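Long-range contacts in demethylmenaquinone Methyltransferase (Thermus thermophilus, PDB 1J3L), which belongs to the RraA-like family of alpha/beta proteins and assembles from three copies of one chain: residues 40-45 and 65-70; 70-75 and 116-121. All blocks are in the same frame, centred on the assembly; numbering follows the deposited sequence.

Contact 1: 40-45 and 65-70; sequences VFEDNA and GGSLRT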
loop_
_atom_site.group_PDB
_atom_site.type_symbol
_atom_site.label_atom_id
_atom_site.label_comp_id
_atom_site.label_asym_id
_atom_site.label_seq_id
_atom_site.Cartn_x
_atom_site.Cartn_y
_atom_site.Cartn_z
ATOM N N VAL A 40 9.036 8.718 19.982
ATOM C CA VAL A 40 8.374 7.941 21.013
ATOM C C VAL A 40 8.218 6.528 20.497
ATOM O O VAL A 40 8.541 6.223 19.344
ATOM C CB VAL A 40 6.961 8.474 21.351
ATOM C CG1 VAL A 40 7.050 9.876 21.884
ATOM C CG2 VAL A 40 6.056 8.418 20.107
ATOM N N PHE A 41 7.726 5.657 21.361
ATOM C CA PHE A 41 7.499 4.287 20.965
ATOM C C PHE A 41 6.274 3.816 21.710
ATOM O O PHE A 41 6.291 3.702 22.935
ATOM C CB PHE A 41 8.690 3.389 21.307
ATOM C CG PHE A 41 8.565 1.999 20.744
ATOM C CD1 PHE A 41 8.852 1.752 19.400
ATOM C CD2 PHE A 41 8.100 0.947 21.537
ATOM C CE1 PHE A 41 8.680 0.480 18.845
ATOM C CE2 PHE A 41 7.925 -0.329 20.993
ATOM C CZ PHE A 41 8.215 -0.565 19.640
ATOM N N GLU A 42 5.208 3.552 20.971
ATOM C CA GLU A 42 3.971 3.085 21.566
ATOM C C GLU A 42 3.526 3.821 22.816
ATOM O O GLU A 42 2.961 3.213 23.721
ATOM C CB GLU A 42 4.077 1.579 21.818
ATOM C CG GLU A 42 4.348 0.824 20.539
ATOM C CD GLU A 42 4.586 -0.643 20.744
ATOM O OE1 GLU A 42 4.560 -1.095 21.916
ATOM O OE2 GLU A 42 4.798 -1.338 19.719
ATOM N N ASP A 43 3.769 5.130 22.844
ATOM C CA ASP A 43 3.367 5.986 23.962
ATOM C C ASP A 43 3.162 7.365 23.340
ATOM O O ASP A 43 4.028 7.849 22.605
ATOM C CB ASP A 43 4.464 6.073 25.027
ATOM C CG ASP A 43 4.012 6.827 26.265
ATOM O OD1 ASP A 43 3.415 7.912 26.124
ATOM O OD2 ASP A 43 4.265 6.342 27.384
ATOM N N ASN A 44 2.031 7.999 23.624
ATOM C CA ASN A 44 1.749 9.298 23.035
ATOM C C ASN A 44 1.395 10.412 23.994
ATOM O O ASN A 44 0.811 11.405 23.566
ATOM C CB ASN A 44 0.624 9.167 22.006
ATOM C CG ASN A 44 -0.734 9.052 22.654
ATOM O OD1 ASN A 44 -0.848 8.575 23.783
ATOM N ND2 ASN A 44 -1.777 9.479 21.945
ATOM N N ALA A 45 1.722 10.275 25.276
ATOM C CA ALA A 45 1.416 11.359 26.213
ATOM C C ALA A 45 2.112 12.624 25.688
ATOM O O ALA A 45 1.565 13.730 25.766
ATOM C CB ALA A 45 1.913 11.016 27.624
ATOM N N GLY A 65 9.090 4.849 15.625
ATOM C CA GLY A 65 9.903 3.664 15.446
ATOM C C GLY A 65 9.266 2.774 14.402
ATOM O O GLY A 65 9.659 1.623 14.233
ATOM N N GLY A 66 8.266 3.320 13.710
ATOM C CA GLY A 66 7.569 2.585 12.670
ATOM C C GLY A 66 6.592 1.549 13.188
ATOM O O GLY A 66 6.009 0.809 12.398
ATOM N N SER A 67 6.399 1.489 14.505
ATOM C CA SER A 67 5.480 0.507 15.080
ATOM C C SER A 67 4.032 0.669 14.647
ATOM O O SER A 67 3.530 1.780 14.536
ATOM C CB SER A 67 5.523 0.554 16.598
ATOM O OG SER A 67 4.558 -0.337 17.132
ATOM N N LEU A 68 3.355 -0.456 14.436
ATOM C CA LEU A 68 1.955 -0.450 14.024
ATOM C C LEU A 68 1.104 -1.102 15.116
ATOM O O LEU A 68 -0.100 -1.326 14.934
ATOM C CB LEU A 68 1.797 -1.226 12.711
ATOM C CG LEU A 68 2.820 -0.976 11.591
ATOM C CD1 LEU A 68 2.573 -1.969 10.475
ATOM C CD2 LEU A 68 2.729 0.463 11.063
ATOM N N ARG A 69 1.739 -1.396 16.250
ATOM C CA ARG A 69 1.077 -2.038 17.387
ATOM C C ARG A 69 0.063 -1.151 18.085
ATOM O O ARG A 69 -0.961 -1.639 18.556
ATOM C CB ARG A 69 2.099 -2.475 18.436
ATOM C CG ARG A 69 2.768 -3.830 18.247
ATOM C CD ARG A 69 3.779 -3.995 19.375
ATOM N NE ARG A 69 4.381 -5.317 19.486
ATOM C CZ ARG A 69 5.308 -5.623 20.393
ATOM N NH1 ARG A 69 5.726 -4.698 21.251
ATOM N NH2 ARG A 69 5.813 -6.849 20.451
ATOM N N THR A 70 0.357 0.138 18.190
ATOM C CA THR A 70 -0.555 1.059 18.862
ATOM C C THR A 70 -0.674 2.364 18.087
ATOM O O THR A 70 0.192 2.701 17.287
ATOM C CB THR A 70 -0.098 1.367 20.332
ATOM O OG1 THR A 70 1.096 2.163 20.325
ATOM C CG2 THR A 70 0.180 0.067 21.089
#
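The CA atoms of E42 and T70 are 5.6 Å apart, and those of F41 and G65 are 6.1 Å apart. The two segments are loops that follow the neighbouring parallel strands 31-39 and 58-63 of this RraA-family fold. An ST turn shapes the second loop: S67 OG accepts from R69 N at 3.1 Å, with an N-H...O angle of 160°. S67 OG stands anti to its own backbone N (chi1 176°). From there it also donates to E42 OE2 at 2.8 Å. The extended chain of E42 carries its carboxylate across to S67 and R69. With R69 NH1, E42 OE2 makes a long salt bridge of 3.8 Å. OE2 is crowded in the model, so both bonds are doubtful in detail. The carboxylate and guanidinium planes are turned 46° apart, which argues against a flat, two-bonded pairing. The shaft of E42 lies between F41 and T70. Its CG sits 3.7 Å above one face of the F41 ring, toward the rim, and 3.5 Å from T70 OG1. The T70 side chain crosses E42 at about a right angle, and its hydroxyl is hydrogen-bonded to S118 OG. F41 CE1 meets S67 CB obliquely, at 3.9 Å.

Contact 2: 70-75 and 116-121; sequences TALLGG and KKSAKE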
loop_
_atom_site.group_PDB
_atom_site.type_symbol
_atom_site.label_atom_id
_atom_site.label_comp_id
_atom_site.label_asym_id
_atom_site.label_seq_id
_atom_site.Cartn_x
_atom_site.Cartn_y
_atom_site.Cartn_z
ATOM N N THR A 70 0.357 0.138 18.190
ATOM C CA THR A 70 -0.555 1.059 18.862
ATOM C C THR A 70 -0.674 2.364 18.087
ATOM O O THR A 70 0.192 2.701 17.287
ATOM C CB THR A 70 -0.098 1.367 20.332
ATOM O OG1 THR A 70 1.096 2.163 20.325
ATOM C CG2 THR A 70 0.180 0.067 21.089
ATOM N N ALA A 71 -1.758 3.089 18.328
ATOM C CA ALA A 71 -1.997 4.352 17.648
ATOM C C ALA A 71 -1.389 5.509 18.428
ATOM O O ALA A 71 -1.553 5.602 19.647
ATOM C CB ALA A 71 -3.497 4.573 17.471
ATOM N N LEU A 72 -0.682 6.383 17.719
ATOM C CA LEU A 72 -0.066 7.540 18.349
ATOM C C LEU A 72 -0.998 8.733 18.255
ATOM O O LEU A 72 -0.803 9.745 18.931
ATOM C CB LEU A 72 1.271 7.859 17.682
ATOM C CG LEU A 72 2.283 6.730 17.848
ATOM C CD1 LEU A 72 3.595 7.097 17.215
ATOM C CD2 LEU A 72 2.467 6.453 19.325
ATOM N N LEU A 73 -2.029 8.614 17.428
ATOM C CA LEU A 73 -2.971 9.710 17.284
ATOM C C LEU A 73 -4.349 9.183 16.898
ATOM O O LEU A 73 -4.482 8.321 16.027
ATOM C CB LEU A 73 -2.435 10.701 16.247
ATOM C CG LEU A 73 -2.948 12.135 16.317
ATOM C CD1 LEU A 73 -1.932 13.073 15.701
ATOM C CD2 LEU A 73 -4.275 12.231 15.609
ATOM N N GLY A 74 -5.368 9.683 17.590
ATOM C CA GLY A 74 -6.726 9.269 17.315
ATOM C C GLY A 74 -7.572 10.449 16.901
ATOM O O GLY A 74 -7.050 11.517 16.558
ATOM N N GLY A 75 -8.887 10.258 16.915
ATOM C CA GLY A 75 -9.777 11.330 16.538
ATOM C C GLY A 75 -9.619 12.559 17.415
ATOM O O GLY A 75 -9.634 13.681 16.916
ATOM N N LYS A 116 -5.517 -0.598 18.809
ATOM C CA LYS A 116 -5.061 -0.310 20.169
ATOM C C LYS A 116 -4.520 1.077 20.431
ATOM O O LYS A 116 -3.755 1.623 19.638
ATOM C CB LYS A 116 -3.997 -1.318 20.624
ATOM C CG LYS A 116 -4.541 -2.665 21.012
ATOM C CD LYS A 116 -3.626 -3.349 22.006
ATOM C CE LYS A 116 -4.322 -4.546 22.630
ATOM N NZ LYS A 116 -3.508 -5.174 23.705
ATOM N N LYS A 117 -4.910 1.630 21.575
ATOM C CA LYS A 117 -4.448 2.941 21.990
ATOM C C LYS A 117 -3.035 2.788 22.565
ATOM O O LYS A 117 -2.648 1.700 22.991
ATOM C CB LYS A 117 -5.396 3.514 23.044
ATOM C CG LYS A 117 -5.426 2.728 24.352
ATOM C CD LYS A 117 -6.589 3.184 25.211
ATOM C CE LYS A 117 -6.603 4.700 25.331
ATOM N NZ LYS A 117 -7.935 5.223 25.742
ATOM N N SER A 118 -2.271 3.875 22.553
ATOM C CA SER A 118 -0.905 3.884 23.068
ATOM C C SER A 118 -0.894 4.137 24.574
ATOM O O SER A 118 -1.861 4.648 25.143
ATOM C CB SER A 118 -0.081 4.987 22.386
ATOM O OG SER A 118 0.237 4.657 21.049
ATOM N N ALA A 119 0.212 3.778 25.210
ATOM C CA ALA A 119 0.363 3.985 26.637
ATOM C C ALA A 119 0.601 5.475 26.845
ATOM O O ALA A 119 0.863 6.209 25.887
ATOM C CB ALA A 119 1.536 3.175 27.164
ATOM N N LYS A 120 0.524 5.920 28.094
ATOM C CA LYS A 120 0.700 7.330 28.400
ATOM C C LYS A 120 1.672 7.636 29.536
ATOM O O LYS A 120 1.395 8.491 30.377
ATOM C CB LYS A 120 -0.665 7.940 28.719
ATOM C CG LYS A 120 -1.661 7.795 27.583
ATOM C CD LYS A 120 -3.009 8.382 27.938
ATOM C CE LYS A 120 -3.993 8.218 26.792
ATOM N NZ LYS A 120 -5.348 8.698 27.173
ATOM N N GLU A 121 2.811 6.951 29.560
ATOM C CA GLU A 121 3.798 7.181 30.607
ATOM C C GLU A 121 4.506 8.499 30.338
ATOM O O GLU A 121 4.916 9.193 31.266
ATOM C CB GLU A 121 4.816 6.033 30.660
ATOM C CG GLU A 121 4.244 4.681 31.112
ATOM C CD GLU A 121 3.781 4.675 32.565
ATOM O OE1 GLU A 121 4.627 4.868 33.466
ATOM O OE2 GLU A 121 2.570 4.472 32.809
#
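S118 OG is gripped by two groups of successive residues, T70 OG1 and A71 O. It accepts from T70 OG1 at 2.7 Å and donates to A71 O at 2.5 Å, short enough for the exact distance to be doubtful. The hydroxyl of S118 is therefore both acceptor and donor, with its rotation set by the two partners. S118 OG lies anti to its own carbonyl carbon (chi1 -73°), beside the backbone N. T70 OG1 meets it from between its own backbone N and carbonyl carbon. A third neighbour is apolar. The CB of L72 points away from 116-121, yet the end of its side chain comes back and CD2 lies 3.3 Å from S118 OG.

The loop 70-75 belongs to a beta-alpha-beta crossover: strand 58-63 leads through it into helix 75-83, and strand 88-92 follows, parallel to the first. G74 holds the N-cap position of that helix. L72 and L73 pack their side chains on V91 and V89 of strand 88-92. K116 to S118 lie alongside T70 to L72.

K116 O is the other polar focus. A71 N donates to it at 2.8 Å, with an N-H...O angle of 155°, and the donor lies nearly along the C=O axis. T70 CA adds a CA-H...O contact to the same oxygen at 3.3 Å. One residue on, K117 O faces the threonine side chain, at 3.7 Å from T70 CB and 3.8 Å from T70 CG2. The long chain of K116 leads away from the loop, and its NZ hydrogen-bonds to P13 O of the second subunit. The CB of K117 points away from 70-75, and its NZ forms a weak, long ion pair with D10 of that subunit.

Overall arrangement
The two contacts are neighbours, with centres about 7 Å apart, on the same side of the chain's centre. T70 is common to both. It ends the second segment of contact 1 and begins the first of contact 2, so its side chain faces E42 on one front and S118 on another. The 40-45 and 116-121 segments also meet directly through probable backbone hydrogen bonds: E42 O to A119 N at 3.2 Å, and N44 N to A119 O at 3.1 Å. N44 ND2 further hydrogen-bonds to L72 O. Three loops, after strands 31-39, 58-63 and 112-113, are thus tied into one cluster, the contact centres lying about 14 and 16 Å from the chain centre.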